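Local coordinates for protein beta-fructofuranosidase (Bifidobacterium adolescentis, PDB 6NOB) that probably hydrolyses terminal beta-fructofuranoside units of sugars such as sucrose, acting as a family 32 glycoside hydrolase, at residues A[126-131]-A[467-472]; A[459-464]-A[604-609]; A[431-436]-A[455-460]; A[167-172]-A[494-499]. One frame throughout, in Å; residues are numbered along the deposited sequence.

Contact 1 of 4, residues A[126-131]-A[467-472]; sequences ARWMND and LANGMM
The first strand of the family 32 five-bladed propeller, 127-138, carries Trp128-Met129-Asn130-Asp131, the start of the family's WMNDPNG signature, just after its first residue, and runs parallel to strand 468-481, their end-to-end directions 26° apart. Asn469 sits between two backbone bonds: its N donates to Arg127 O at 2.9 Å, and Met129 N donates to its O at 3.1 Å. Before this pair, Arg127 N makes a weak, bent bond to Leu467 O, which a water also reaches while accepting from Arg127 NH2; the same guanidinium forms a salt bridge with Asp99 and donates to Arg75 O.

Trp128 and Asn469 project from one face of the sheet and run alongside each other in the same direction. Both have CG anti to the backbone N (chi1 166° and -176°), and the Asn469 amide meets the edge of the indole, Asn469 ND2 lying 3.6 Å from Trp128 CZ3. Trp128 NE1 donates to Asn130 OD1 at 2.6 Å, and Asn130 ND2 donates to Asp131 OD1, while Asp131 OD2 bonds to Ser196 OG. Met129 bends at chi3, its CE lying 3.5 Å from Gly470 O, while Met472 CE meets Met129 SD at 3.7 Å and Asn130 O at 3.2 Å.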
# COMPACT_ATOMS: atom_id res chain seq x y z
N ALA A 126 -15.23 1.02 -2.18
CA ALA A 126 -15.37 2.41 -1.76
C ALA A 126 -14.62 2.56 -0.44
O ALA A 126 -13.93 1.65 0.01
CB ALA A 126 -16.85 2.79 -1.64
N ARG A 127 -14.78 3.73 0.19
CA ARG A 127 -14.18 4.04 1.49
C ARG A 127 -12.66 4.09 1.41
O ARG A 127 -12.10 4.28 0.33
CB ARG A 127 -14.65 3.03 2.55
CG ARG A 127 -16.15 2.74 2.53
CD ARG A 127 -17.00 3.94 2.96
NE ARG A 127 -17.37 4.80 1.84
CZ ARG A 127 -18.42 4.60 1.05
NH1 ARG A 127 -19.20 3.55 1.24
NH2 ARG A 127 -18.68 5.44 0.06
N TRP A 128 -11.98 3.92 2.54
CA TRP A 128 -10.56 4.22 2.68
C TRP A 128 -9.71 2.95 2.70
O TRP A 128 -10.09 1.95 3.32
CB TRP A 128 -10.29 5.03 3.95
CG TRP A 128 -8.84 5.10 4.36
CD1 TRP A 128 -8.13 4.15 5.04
CD2 TRP A 128 -7.94 6.19 4.13
NE1 TRP A 128 -6.84 4.58 5.23
CE2 TRP A 128 -6.70 5.83 4.69
CE3 TRP A 128 -8.06 7.44 3.50
CZ2 TRP A 128 -5.58 6.67 4.64
CZ3 TRP A 128 -6.95 8.27 3.46
CH2 TRP A 128 -5.73 7.88 4.02
N MET A 129 -8.54 3.03 2.07
CA MET A 129 -7.55 1.96 2.10
C MET A 129 -6.15 2.57 2.11
O MET A 129 -5.90 3.55 1.41
CB MET A 129 -7.69 1.03 0.89
CG MET A 129 -6.52 0.09 0.68
SD MET A 129 -6.63 -0.89 -0.84
CE MET A 129 -6.15 0.32 -2.07
N ASN A 130 -5.24 2.00 2.92
CA ASN A 130 -3.83 2.34 2.74
C ASN A 130 -2.94 1.11 2.58
O ASN A 130 -3.02 0.43 1.54
CB ASN A 130 -3.32 3.26 3.88
CG ASN A 130 -3.78 2.85 5.26
OD1 ASN A 130 -4.97 2.85 5.56
ND2 ASN A 130 -2.83 2.56 6.14
N ASP A 131 -2.10 0.80 3.57
CA ASP A 131 -0.94 -0.07 3.36
C ASP A 131 -1.34 -1.44 2.82
O ASP A 131 -2.35 -2.01 3.27
CB ASP A 131 -0.18 -0.28 4.67
CG ASP A 131 0.26 1.00 5.33
OD1 ASP A 131 -0.18 2.09 4.90
OD2 ASP A 131 1.05 0.90 6.29
N LEU A 467 -17.03 6.39 -4.25
CA LEU A 467 -15.61 6.54 -4.56
C LEU A 467 -14.78 5.95 -3.43
O LEU A 467 -15.22 5.89 -2.28
CB LEU A 467 -15.24 8.01 -4.75
CG LEU A 467 -13.99 8.29 -5.59
CD1 LEU A 467 -14.29 8.08 -7.05
CD2 LEU A 467 -13.45 9.69 -5.34
N ALA A 468 -13.58 5.51 -3.78
CA ALA A 468 -12.61 5.04 -2.80
C ALA A 468 -11.47 6.04 -2.68
O ALA A 468 -11.18 6.80 -3.61
CB ALA A 468 -12.05 3.67 -3.19
N ASN A 469 -10.84 6.06 -1.51
CA ASN A 469 -9.63 6.84 -1.27
C ASN A 469 -8.50 5.85 -1.04
O ASN A 469 -8.32 5.34 0.07
CB ASN A 469 -9.80 7.78 -0.08
CG ASN A 469 -8.58 8.68 0.12
OD1 ASN A 469 -7.47 8.36 -0.30
ND2 ASN A 469 -8.79 9.82 0.78
N GLY A 470 -7.72 5.58 -2.09
CA GLY A 470 -6.59 4.69 -1.98
C GLY A 470 -6.47 3.73 -3.14
O GLY A 470 -7.47 3.20 -3.63
N MET A 471 -5.25 3.52 -3.61
CA MET A 471 -4.99 2.51 -4.62
C MET A 471 -3.60 1.94 -4.39
O MET A 471 -2.75 2.55 -3.73
CB MET A 471 -5.12 3.07 -6.04
CG MET A 471 -3.87 3.75 -6.57
SD MET A 471 -4.03 4.26 -8.29
CE MET A 471 -5.23 5.58 -8.14
N MET A 472 -3.37 0.75 -4.93
CA MET A 472 -2.06 0.13 -4.89
C MET A 472 -1.33 0.39 -6.20
O MET A 472 -1.94 0.59 -7.25
CB MET A 472 -2.16 -1.38 -4.64
CG MET A 472 -2.93 -1.74 -3.38
SD MET A 472 -2.08 -1.19 -1.89
CE MET A 472 -3.12 -1.93 -0.65
O HOH W 1 -16.89 7.44 -1.06
O HOH W 2 -5.77 6.44 0.86

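Contact 2 of 4, residues A[459-464]-A[604-609]; sequences EMRVEQ and SMLFQG
Met460 and Arg461 meet strand-end residues Leu606 to Gln608 with two differently turned side chains, joining the propeller loop that follows strand 448-454 to the edge strand 601-606 of the C-terminal beta-sandwich. Met460 folds back at chi2 (-72°), which places SD 3.3 Å from Gln608 N. The N-H points almost straight at the sulfur (174°), though the bond is weak. Met460 CE continues on to Phe607 CD2, 3.6 Å away. The two side chains cross at a slant, and the sulfur stands 5.4 Å from the ring centroid, 32° off the normal, an oblique Met-aromatic contact.

Arg461 behaves otherwise. Its chain is extended from CG to NE and crosses Leu606 at about a right angle, so that the methyl CD1 lies over the centre of the guanidinium, 3.4 Å above its plane. The two terminal nitrogens find partners elsewhere: NH2 donates to Phe454 O, and NH1 makes a weak bond to Asn469 OD1. Beside these groups a water donates both to Met460 O and to Gln608 OE1 (2.8 Å), while NE2 of the same amide is bonded to Gly609 O at 2.9 Å.

The interface is thus mainly apolar and sulfur-mediated. No salt bridge crosses it, and the one charged group offers a flat face to a methyl while NH1 and NH2 bond within the propeller.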
# COMPACT_ATOMS: atom_id res chain seq x y z
N GLU A 459 -2.72 15.80 -3.51
CA GLU A 459 -4.03 16.38 -3.24
C GLU A 459 -4.95 16.28 -4.46
O GLU A 459 -5.61 17.24 -4.85
CB GLU A 459 -3.91 17.83 -2.77
CG GLU A 459 -2.88 18.02 -1.67
CD GLU A 459 -2.93 19.41 -1.05
OE1 GLU A 459 -3.76 20.24 -1.49
OE2 GLU A 459 -2.15 19.66 -0.11
N MET A 460 -4.97 15.09 -5.06
CA MET A 460 -5.79 14.84 -6.24
C MET A 460 -7.14 14.21 -5.91
O MET A 460 -7.97 14.07 -6.81
CB MET A 460 -5.03 13.95 -7.22
CG MET A 460 -3.95 14.68 -8.00
SD MET A 460 -4.65 15.80 -9.23
CE MET A 460 -3.19 16.71 -9.72
N ARG A 461 -7.37 13.83 -4.66
CA ARG A 461 -8.60 13.17 -4.26
C ARG A 461 -9.53 14.14 -3.53
O ARG A 461 -9.08 14.94 -2.71
CB ARG A 461 -8.30 11.96 -3.36
CG ARG A 461 -7.49 10.88 -4.06
CD ARG A 461 -7.11 9.76 -3.10
NE ARG A 461 -6.47 8.65 -3.80
CZ ARG A 461 -5.54 7.87 -3.25
NH1 ARG A 461 -5.14 8.08 -2.00
NH2 ARG A 461 -5.01 6.88 -3.96
N VAL A 462 -10.82 14.06 -3.85
CA VAL A 462 -11.84 14.89 -3.22
C VAL A 462 -12.95 13.97 -2.73
O VAL A 462 -13.45 13.13 -3.48
CB VAL A 462 -12.40 15.95 -4.19
CG1 VAL A 462 -13.58 16.68 -3.55
CG2 VAL A 462 -11.32 16.93 -4.59
N GLU A 463 -13.32 14.12 -1.46
CA GLU A 463 -14.34 13.27 -0.86
C GLU A 463 -15.67 13.42 -1.58
O GLU A 463 -16.20 14.53 -1.70
CB GLU A 463 -14.50 13.59 0.62
CG GLU A 463 -15.60 12.80 1.31
CD GLU A 463 -15.57 12.93 2.82
OE1 GLU A 463 -14.88 13.83 3.33
OE2 GLU A 463 -16.24 12.11 3.49
N GLN A 464 -16.21 12.31 -2.06
CA GLN A 464 -17.49 12.29 -2.76
C GLN A 464 -18.05 10.88 -2.69
O GLN A 464 -17.30 9.93 -2.43
CB GLN A 464 -17.33 12.76 -4.21
CG GLN A 464 -16.15 12.14 -4.94
CD GLN A 464 -15.77 12.92 -6.19
OE1 GLN A 464 -14.60 13.05 -6.53
NE2 GLN A 464 -16.78 13.45 -6.88
N SER A 604 6.56 7.87 -9.73
CA SER A 604 5.12 7.74 -9.84
C SER A 604 4.44 8.70 -8.87
O SER A 604 5.04 9.12 -7.87
CB SER A 604 4.67 6.30 -9.57
OG SER A 604 5.07 5.88 -8.28
N MET A 605 3.18 9.02 -9.17
CA MET A 605 2.37 9.91 -8.34
C MET A 605 0.95 9.93 -8.88
O MET A 605 0.70 9.60 -10.04
CB MET A 605 2.94 11.33 -8.31
CG MET A 605 2.76 12.09 -9.62
SD MET A 605 3.51 13.73 -9.59
CE MET A 605 5.24 13.29 -9.40
N LEU A 606 0.02 10.34 -8.01
CA LEU A 606 -1.35 10.56 -8.43
C LEU A 606 -1.44 11.83 -9.27
O LEU A 606 -0.83 12.85 -8.94
CB LEU A 606 -2.27 10.68 -7.22
CG LEU A 606 -2.34 9.51 -6.25
CD1 LEU A 606 -3.33 9.81 -5.13
CD2 LEU A 606 -2.72 8.23 -6.98
N PHE A 607 -2.20 11.76 -10.36
CA PHE A 607 -2.46 12.94 -11.18
C PHE A 607 -3.76 12.70 -11.95
O PHE A 607 -3.78 11.89 -12.88
CB PHE A 607 -1.31 13.22 -12.13
CG PHE A 607 -1.51 14.45 -12.97
CD1 PHE A 607 -2.12 14.37 -14.21
CD2 PHE A 607 -1.12 15.69 -12.51
CE1 PHE A 607 -2.32 15.50 -14.98
CE2 PHE A 607 -1.31 16.83 -13.27
CZ PHE A 607 -1.92 16.73 -14.51
N GLN A 608 -4.81 13.42 -11.57
CA GLN A 608 -6.13 13.23 -12.18
C GLN A 608 -6.14 13.85 -13.58
O GLN A 608 -6.26 15.06 -13.74
CB GLN A 608 -7.21 13.85 -11.31
CG GLN A 608 -8.62 13.62 -11.83
CD GLN A 608 -8.98 12.15 -11.91
OE1 GLN A 608 -9.07 11.47 -10.89
NE2 GLN A 608 -9.18 11.65 -13.13
N GLY A 609 -6.02 13.00 -14.60
CA GLY A 609 -6.22 13.46 -15.95
C GLY A 609 -7.69 13.68 -16.26
O GLY A 609 -8.58 13.19 -15.57
O HOH W 3 -7.95 11.54 -8.28

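Contact 3 of 4, residues A[431-436]-A[455-460]; sequences FGTGYY and TDFPEM
Thr433 is the first residue of 431-436 to meet the loop 455-460, where the chain enters strand 435-442; that strand pairs antiparallel with 448-454, so the contact continues the pairing beyond the ends of both strands. Thr433 OG1 stands anti to the backbone N (chi1 -175°) and comes to the edge of the Phe457 ring, near the ring plane and 3.5 Å from Phe457 CD2. The methyl CG2 of Thr433 reaches tip to tip toward Pro458, 3.9 Å from Pro458 CG. The carbonyl is engaged too: a water donates to Thr433 O and to Thr455 O.

Gly434 follows with a positive phi (92°), and with no side chain on it Thr455 O can come within 3.5 Å of Gly434 CA. That CA of Gly434 also lies 3.6 Å from Phe457 CD2. The backbone joins here, Thr455 N donating to Gly434 O at 2.9 Å, in the carbonyl plane and on a lone pair. Thr455 CG2 packs 3.4 Å from Gly434 O and also lies over the centre of the Phe457 ring. Further on, Tyr436 adds a looser touch, Tyr436 CB 4.0 Å from Thr455 CG2.

The opposing segment is shaped by two turns: an inverse gamma turn centred on Asp456 and a type I turn from Asp456 to Glu459. Asp456 ties down the far end, OD1 accepting from Met460 N at 2.6 Å through its syn lone pair and OD2 from Arg461 N.

Chemically, a single direct hydrogen bond and one water link the segments, and the rest is van der Waals contact, much of it at Phe457; the turn is probably held in good part by the Asp456 carboxylate rather than by the facing segment.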
# COMPACT_ATOMS: atom_id res chain seq x y z
N PHE A 431 11.00 8.23 -7.32
CA PHE A 431 11.37 9.64 -7.32
C PHE A 431 10.18 10.58 -7.51
O PHE A 431 10.38 11.79 -7.67
CB PHE A 431 12.45 9.91 -8.39
CG PHE A 431 11.97 9.82 -9.82
CD1 PHE A 431 11.38 10.91 -10.44
CD2 PHE A 431 12.19 8.66 -10.56
CE1 PHE A 431 10.96 10.83 -11.76
CE2 PHE A 431 11.78 8.58 -11.88
CZ PHE A 431 11.16 9.66 -12.49
N GLY A 432 8.95 10.06 -7.47
CA GLY A 432 7.78 10.90 -7.45
C GLY A 432 7.38 11.28 -6.04
O GLY A 432 8.23 11.64 -5.23
N THR A 433 6.09 11.20 -5.73
CA THR A 433 5.63 11.42 -4.36
C THR A 433 4.36 10.60 -4.11
O THR A 433 3.54 10.41 -5.01
CB THR A 433 5.36 12.90 -4.08
OG1 THR A 433 5.04 13.06 -2.69
CG2 THR A 433 4.22 13.44 -4.93
N GLY A 434 4.23 10.12 -2.88
CA GLY A 434 3.05 9.39 -2.48
C GLY A 434 3.13 7.89 -2.64
O GLY A 434 2.20 7.18 -2.23
N TYR A 435 4.20 7.37 -3.26
CA TYR A 435 4.45 5.94 -3.29
C TYR A 435 4.96 5.53 -1.92
O TYR A 435 6.09 5.85 -1.55
CB TYR A 435 5.46 5.61 -4.40
CG TYR A 435 5.82 4.15 -4.51
CD1 TYR A 435 5.00 3.26 -5.18
CD2 TYR A 435 7.00 3.67 -3.96
CE1 TYR A 435 5.33 1.92 -5.30
CE2 TYR A 435 7.35 2.33 -4.07
CZ TYR A 435 6.51 1.46 -4.74
OH TYR A 435 6.85 0.13 -4.85
N TYR A 436 4.12 4.85 -1.15
CA TYR A 436 4.34 4.71 0.28
C TYR A 436 3.99 3.30 0.73
O TYR A 436 3.32 2.54 0.03
CB TYR A 436 3.50 5.74 1.06
CG TYR A 436 3.98 6.00 2.47
CD1 TYR A 436 5.16 6.69 2.70
CD2 TYR A 436 3.25 5.56 3.57
CE1 TYR A 436 5.61 6.93 3.98
CE2 TYR A 436 3.69 5.80 4.85
CZ TYR A 436 4.87 6.48 5.05
OH TYR A 436 5.31 6.72 6.33
N THR A 455 -0.59 7.22 -1.55
CA THR A 455 -1.24 8.20 -0.69
C THR A 455 -1.30 9.55 -1.41
O THR A 455 -0.46 9.86 -2.26
CB THR A 455 -0.50 8.33 0.65
OG1 THR A 455 -1.19 9.27 1.49
CG2 THR A 455 0.93 8.79 0.44
N ASP A 456 -2.31 10.34 -1.06
CA ASP A 456 -2.66 11.53 -1.84
C ASP A 456 -1.91 12.77 -1.36
O ASP A 456 -2.49 13.76 -0.91
CB ASP A 456 -4.17 11.76 -1.80
CG ASP A 456 -4.62 12.83 -2.77
OD1 ASP A 456 -3.92 13.03 -3.79
OD2 ASP A 456 -5.65 13.48 -2.50
N PHE A 457 -0.58 12.72 -1.48
CA PHE A 457 0.21 13.93 -1.28
C PHE A 457 -0.03 14.96 -2.39
O PHE A 457 -0.05 16.16 -2.10
CB PHE A 457 1.70 13.58 -1.18
CG PHE A 457 2.06 12.80 0.05
CD1 PHE A 457 1.29 12.90 1.21
CD2 PHE A 457 3.16 11.96 0.06
CE1 PHE A 457 1.62 12.18 2.34
CE2 PHE A 457 3.50 11.24 1.20
CZ PHE A 457 2.73 11.35 2.34
N PRO A 458 -0.21 14.57 -3.66
CA PRO A 458 -0.57 15.56 -4.69
C PRO A 458 -1.94 16.20 -4.51
O PRO A 458 -2.29 17.08 -5.31
CB PRO A 458 -0.52 14.74 -5.99
CG PRO A 458 0.41 13.63 -5.70
CD PRO A 458 0.15 13.27 -4.27
N GLU A 459 -2.72 15.80 -3.51
CA GLU A 459 -4.03 16.38 -3.24
C GLU A 459 -4.95 16.28 -4.46
O GLU A 459 -5.61 17.24 -4.85
CB GLU A 459 -3.91 17.83 -2.77
CG GLU A 459 -2.88 18.02 -1.67
CD GLU A 459 -2.93 19.41 -1.05
OE1 GLU A 459 -3.76 20.24 -1.49
OE2 GLU A 459 -2.15 19.66 -0.11
N MET A 460 -4.97 15.09 -5.06
CA MET A 460 -5.79 14.84 -6.24
C MET A 460 -7.14 14.21 -5.91
O MET A 460 -7.97 14.07 -6.81
CB MET A 460 -5.03 13.95 -7.22
CG MET A 460 -3.95 14.68 -8.00
SD MET A 460 -4.65 15.80 -9.23
CE MET A 460 -3.19 16.71 -9.72
O HOH W 4 0.84 10.19 -5.10

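Contact 4 of 4, residues A[167-172]-A[494-499]; sequences DLVHWT and YRELLG
Glu496 lies across the edge of the His170 ring, the two side chains crossing at about a right angle and their planes 77° apart; OE1 is 3.3 Å from CE1, near the ring plane. The histidine ends an Asx motif in the propeller loop between strands 159-165 and 172-173, and the glutamate belongs to the last turn of helix 491-497, which leads into strand 498-501 of the C-terminal sandwich. Asp167 builds the motif. Its OD1 accepts from Val169 N (the Asx turn), from above the carboxylate plane, and from His170 N, on the syn side. OD2 takes His170 ND1 at 2.6 Å on its syn lone pair, in the imidazole plane, and this His-carboxylate bond fixes the rotation of the ring facing the helix.

Asp167 OD2 is 4.0 Å from Glu496 OE1, a like-charged approach that may be eased by the neighbours of each acid. Arg495 grips Glu496 side-on in a salt bridge, NE (2.7 Å) and NH2 both donating to OE2, and a water donates to Asp167 OD2 and weakly to that same OE2. No direct hydrogen bond spans the segments.

The remaining contact is apolar. Glu496 CB lies 3.8 Å from Val169 CG1, and Val169 and Leu497 lie antiparallel alongside each other, with Val169 CG1 3.7 Å from Leu497 CD2.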
# COMPACT_ATOMS: atom_id res chain seq x y z
N ASP A 167 -2.99 -13.69 -11.18
CA ASP A 167 -2.02 -13.11 -12.10
C ASP A 167 -1.42 -11.80 -11.60
O ASP A 167 -0.72 -11.13 -12.38
CB ASP A 167 -2.67 -12.90 -13.48
CG ASP A 167 -3.86 -11.94 -13.44
OD1 ASP A 167 -4.15 -11.37 -12.37
OD2 ASP A 167 -4.51 -11.78 -14.50
N LEU A 168 -1.69 -11.40 -10.36
CA LEU A 168 -1.20 -10.15 -9.77
C LEU A 168 -1.77 -8.91 -10.45
O LEU A 168 -1.38 -7.79 -10.12
CB LEU A 168 0.33 -10.09 -9.79
CG LEU A 168 1.09 -11.01 -8.84
CD1 LEU A 168 2.52 -11.18 -9.30
CD2 LEU A 168 1.03 -10.46 -7.42
N VAL A 169 -2.69 -9.10 -11.40
CA VAL A 169 -3.28 -8.00 -12.16
C VAL A 169 -4.78 -7.89 -11.89
O VAL A 169 -5.28 -6.80 -11.56
CB VAL A 169 -3.00 -8.15 -13.67
CG1 VAL A 169 -3.78 -7.11 -14.46
CG2 VAL A 169 -1.51 -8.04 -13.95
N HIS A 170 -5.51 -8.99 -12.02
CA HIS A 170 -6.95 -9.02 -11.80
C HIS A 170 -7.24 -9.56 -10.40
O HIS A 170 -6.69 -10.60 -10.01
CB HIS A 170 -7.66 -9.89 -12.84
CG HIS A 170 -7.38 -9.49 -14.25
ND1 HIS A 170 -6.35 -10.04 -15.00
CD2 HIS A 170 -7.99 -8.60 -15.07
CE1 HIS A 170 -6.34 -9.50 -16.20
NE2 HIS A 170 -7.33 -8.62 -16.27
N TRP A 171 -8.12 -8.89 -9.66
CA TRP A 171 -8.33 -9.17 -8.25
C TRP A 171 -9.77 -9.57 -7.97
O TRP A 171 -10.71 -9.01 -8.55
CB TRP A 171 -7.93 -7.95 -7.41
CG TRP A 171 -6.47 -7.70 -7.52
CD1 TRP A 171 -5.84 -6.85 -8.37
CD2 TRP A 171 -5.43 -8.36 -6.78
NE1 TRP A 171 -4.48 -6.91 -8.20
CE2 TRP A 171 -4.21 -7.84 -7.23
CE3 TRP A 171 -5.43 -9.33 -5.77
CZ2 TRP A 171 -2.98 -8.26 -6.70
CZ3 TRP A 171 -4.22 -9.74 -5.26
CH2 TRP A 171 -3.01 -9.21 -5.72
N THR A 172 -9.93 -10.55 -7.09
CA THR A 172 -11.22 -11.02 -6.61
C THR A 172 -11.36 -10.64 -5.15
O THR A 172 -10.50 -10.96 -4.33
CB THR A 172 -11.35 -12.54 -6.79
OG1 THR A 172 -11.40 -12.86 -8.18
CG2 THR A 172 -12.61 -13.04 -6.11
N TYR A 494 2.70 -6.45 -18.03
CA TYR A 494 2.83 -6.27 -19.47
C TYR A 494 1.89 -7.19 -20.24
O TYR A 494 1.26 -6.77 -21.22
CB TYR A 494 4.28 -6.51 -19.90
CG TYR A 494 5.29 -5.54 -19.33
CD1 TYR A 494 5.36 -4.23 -19.78
CD2 TYR A 494 6.19 -5.95 -18.36
CE1 TYR A 494 6.29 -3.34 -19.28
CE2 TYR A 494 7.13 -5.07 -17.84
CZ TYR A 494 7.17 -3.77 -18.30
OH TYR A 494 8.10 -2.89 -17.79
N ARG A 495 1.78 -8.45 -19.80
CA ARG A 495 0.97 -9.42 -20.53
C ARG A 495 -0.51 -9.07 -20.48
O ARG A 495 -1.21 -9.18 -21.50
CB ARG A 495 1.21 -10.82 -19.97
CG ARG A 495 0.49 -11.94 -20.72
CD ARG A 495 0.58 -13.26 -19.97
NE ARG A 495 -0.26 -13.26 -18.78
CZ ARG A 495 0.02 -13.92 -17.65
NH1 ARG A 495 1.13 -14.63 -17.56
NH2 ARG A 495 -0.81 -13.86 -16.62
N GLU A 496 -1.01 -8.63 -19.32
CA GLU A 496 -2.44 -8.44 -19.15
C GLU A 496 -2.92 -7.04 -19.52
O GLU A 496 -4.06 -6.90 -19.98
CB GLU A 496 -2.84 -8.75 -17.71
CG GLU A 496 -2.53 -10.18 -17.25
CD GLU A 496 -3.28 -11.23 -18.05
OE1 GLU A 496 -4.43 -10.98 -18.45
OE2 GLU A 496 -2.71 -12.32 -18.27
N LEU A 497 -2.10 -6.01 -19.33
CA LEU A 497 -2.57 -4.63 -19.42
C LEU A 497 -2.28 -3.95 -20.75
O LEU A 497 -2.97 -2.98 -21.08
CB LEU A 497 -1.96 -3.78 -18.29
CG LEU A 497 -2.39 -4.13 -16.87
CD1 LEU A 497 -1.84 -3.12 -15.87
CD2 LEU A 497 -3.91 -4.22 -16.77
N LEU A 498 -1.28 -4.41 -21.50
CA LEU A 498 -0.92 -3.76 -22.75
C LEU A 498 -1.90 -4.16 -23.86
O LEU A 498 -2.02 -5.34 -24.20
CB LEU A 498 0.51 -4.11 -23.15
CG LEU A 498 1.60 -3.14 -22.70
CD1 LEU A 498 1.57 -2.97 -21.19
CD2 LEU A 498 2.95 -3.65 -23.14
N GLY A 499 -2.58 -3.17 -24.42
CA GLY A 499 -3.59 -3.37 -25.44
C GLY A 499 -3.09 -3.03 -26.83
O GLY A 499 -1.91 -3.16 -27.16
O HOH W 5 -4.49 -14.14 -16.15

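How the contacts relate
Contact 1 is the innermost, about 9 Å from the chain centre, and holds by parallel backbone bonding; contacts 3 and 2 are also buried, their centres about 12 and 16 Å out. Contact 4, about 18 Å out and only partly buried, relies on water, apolar packing and charges settled mostly within each segment. Contacts 2 and 4 each tie the propeller to the same sheet of the C-terminal sandwich, yet lie about 23 Å apart between centres, whereas contacts 1 and 3 join parts of the propeller itself. Contacts 2 and 3 share Glu459 and Met460, and contact 2 joins contacts 1 and 3 through Arg461, while contact 4 touches none of them.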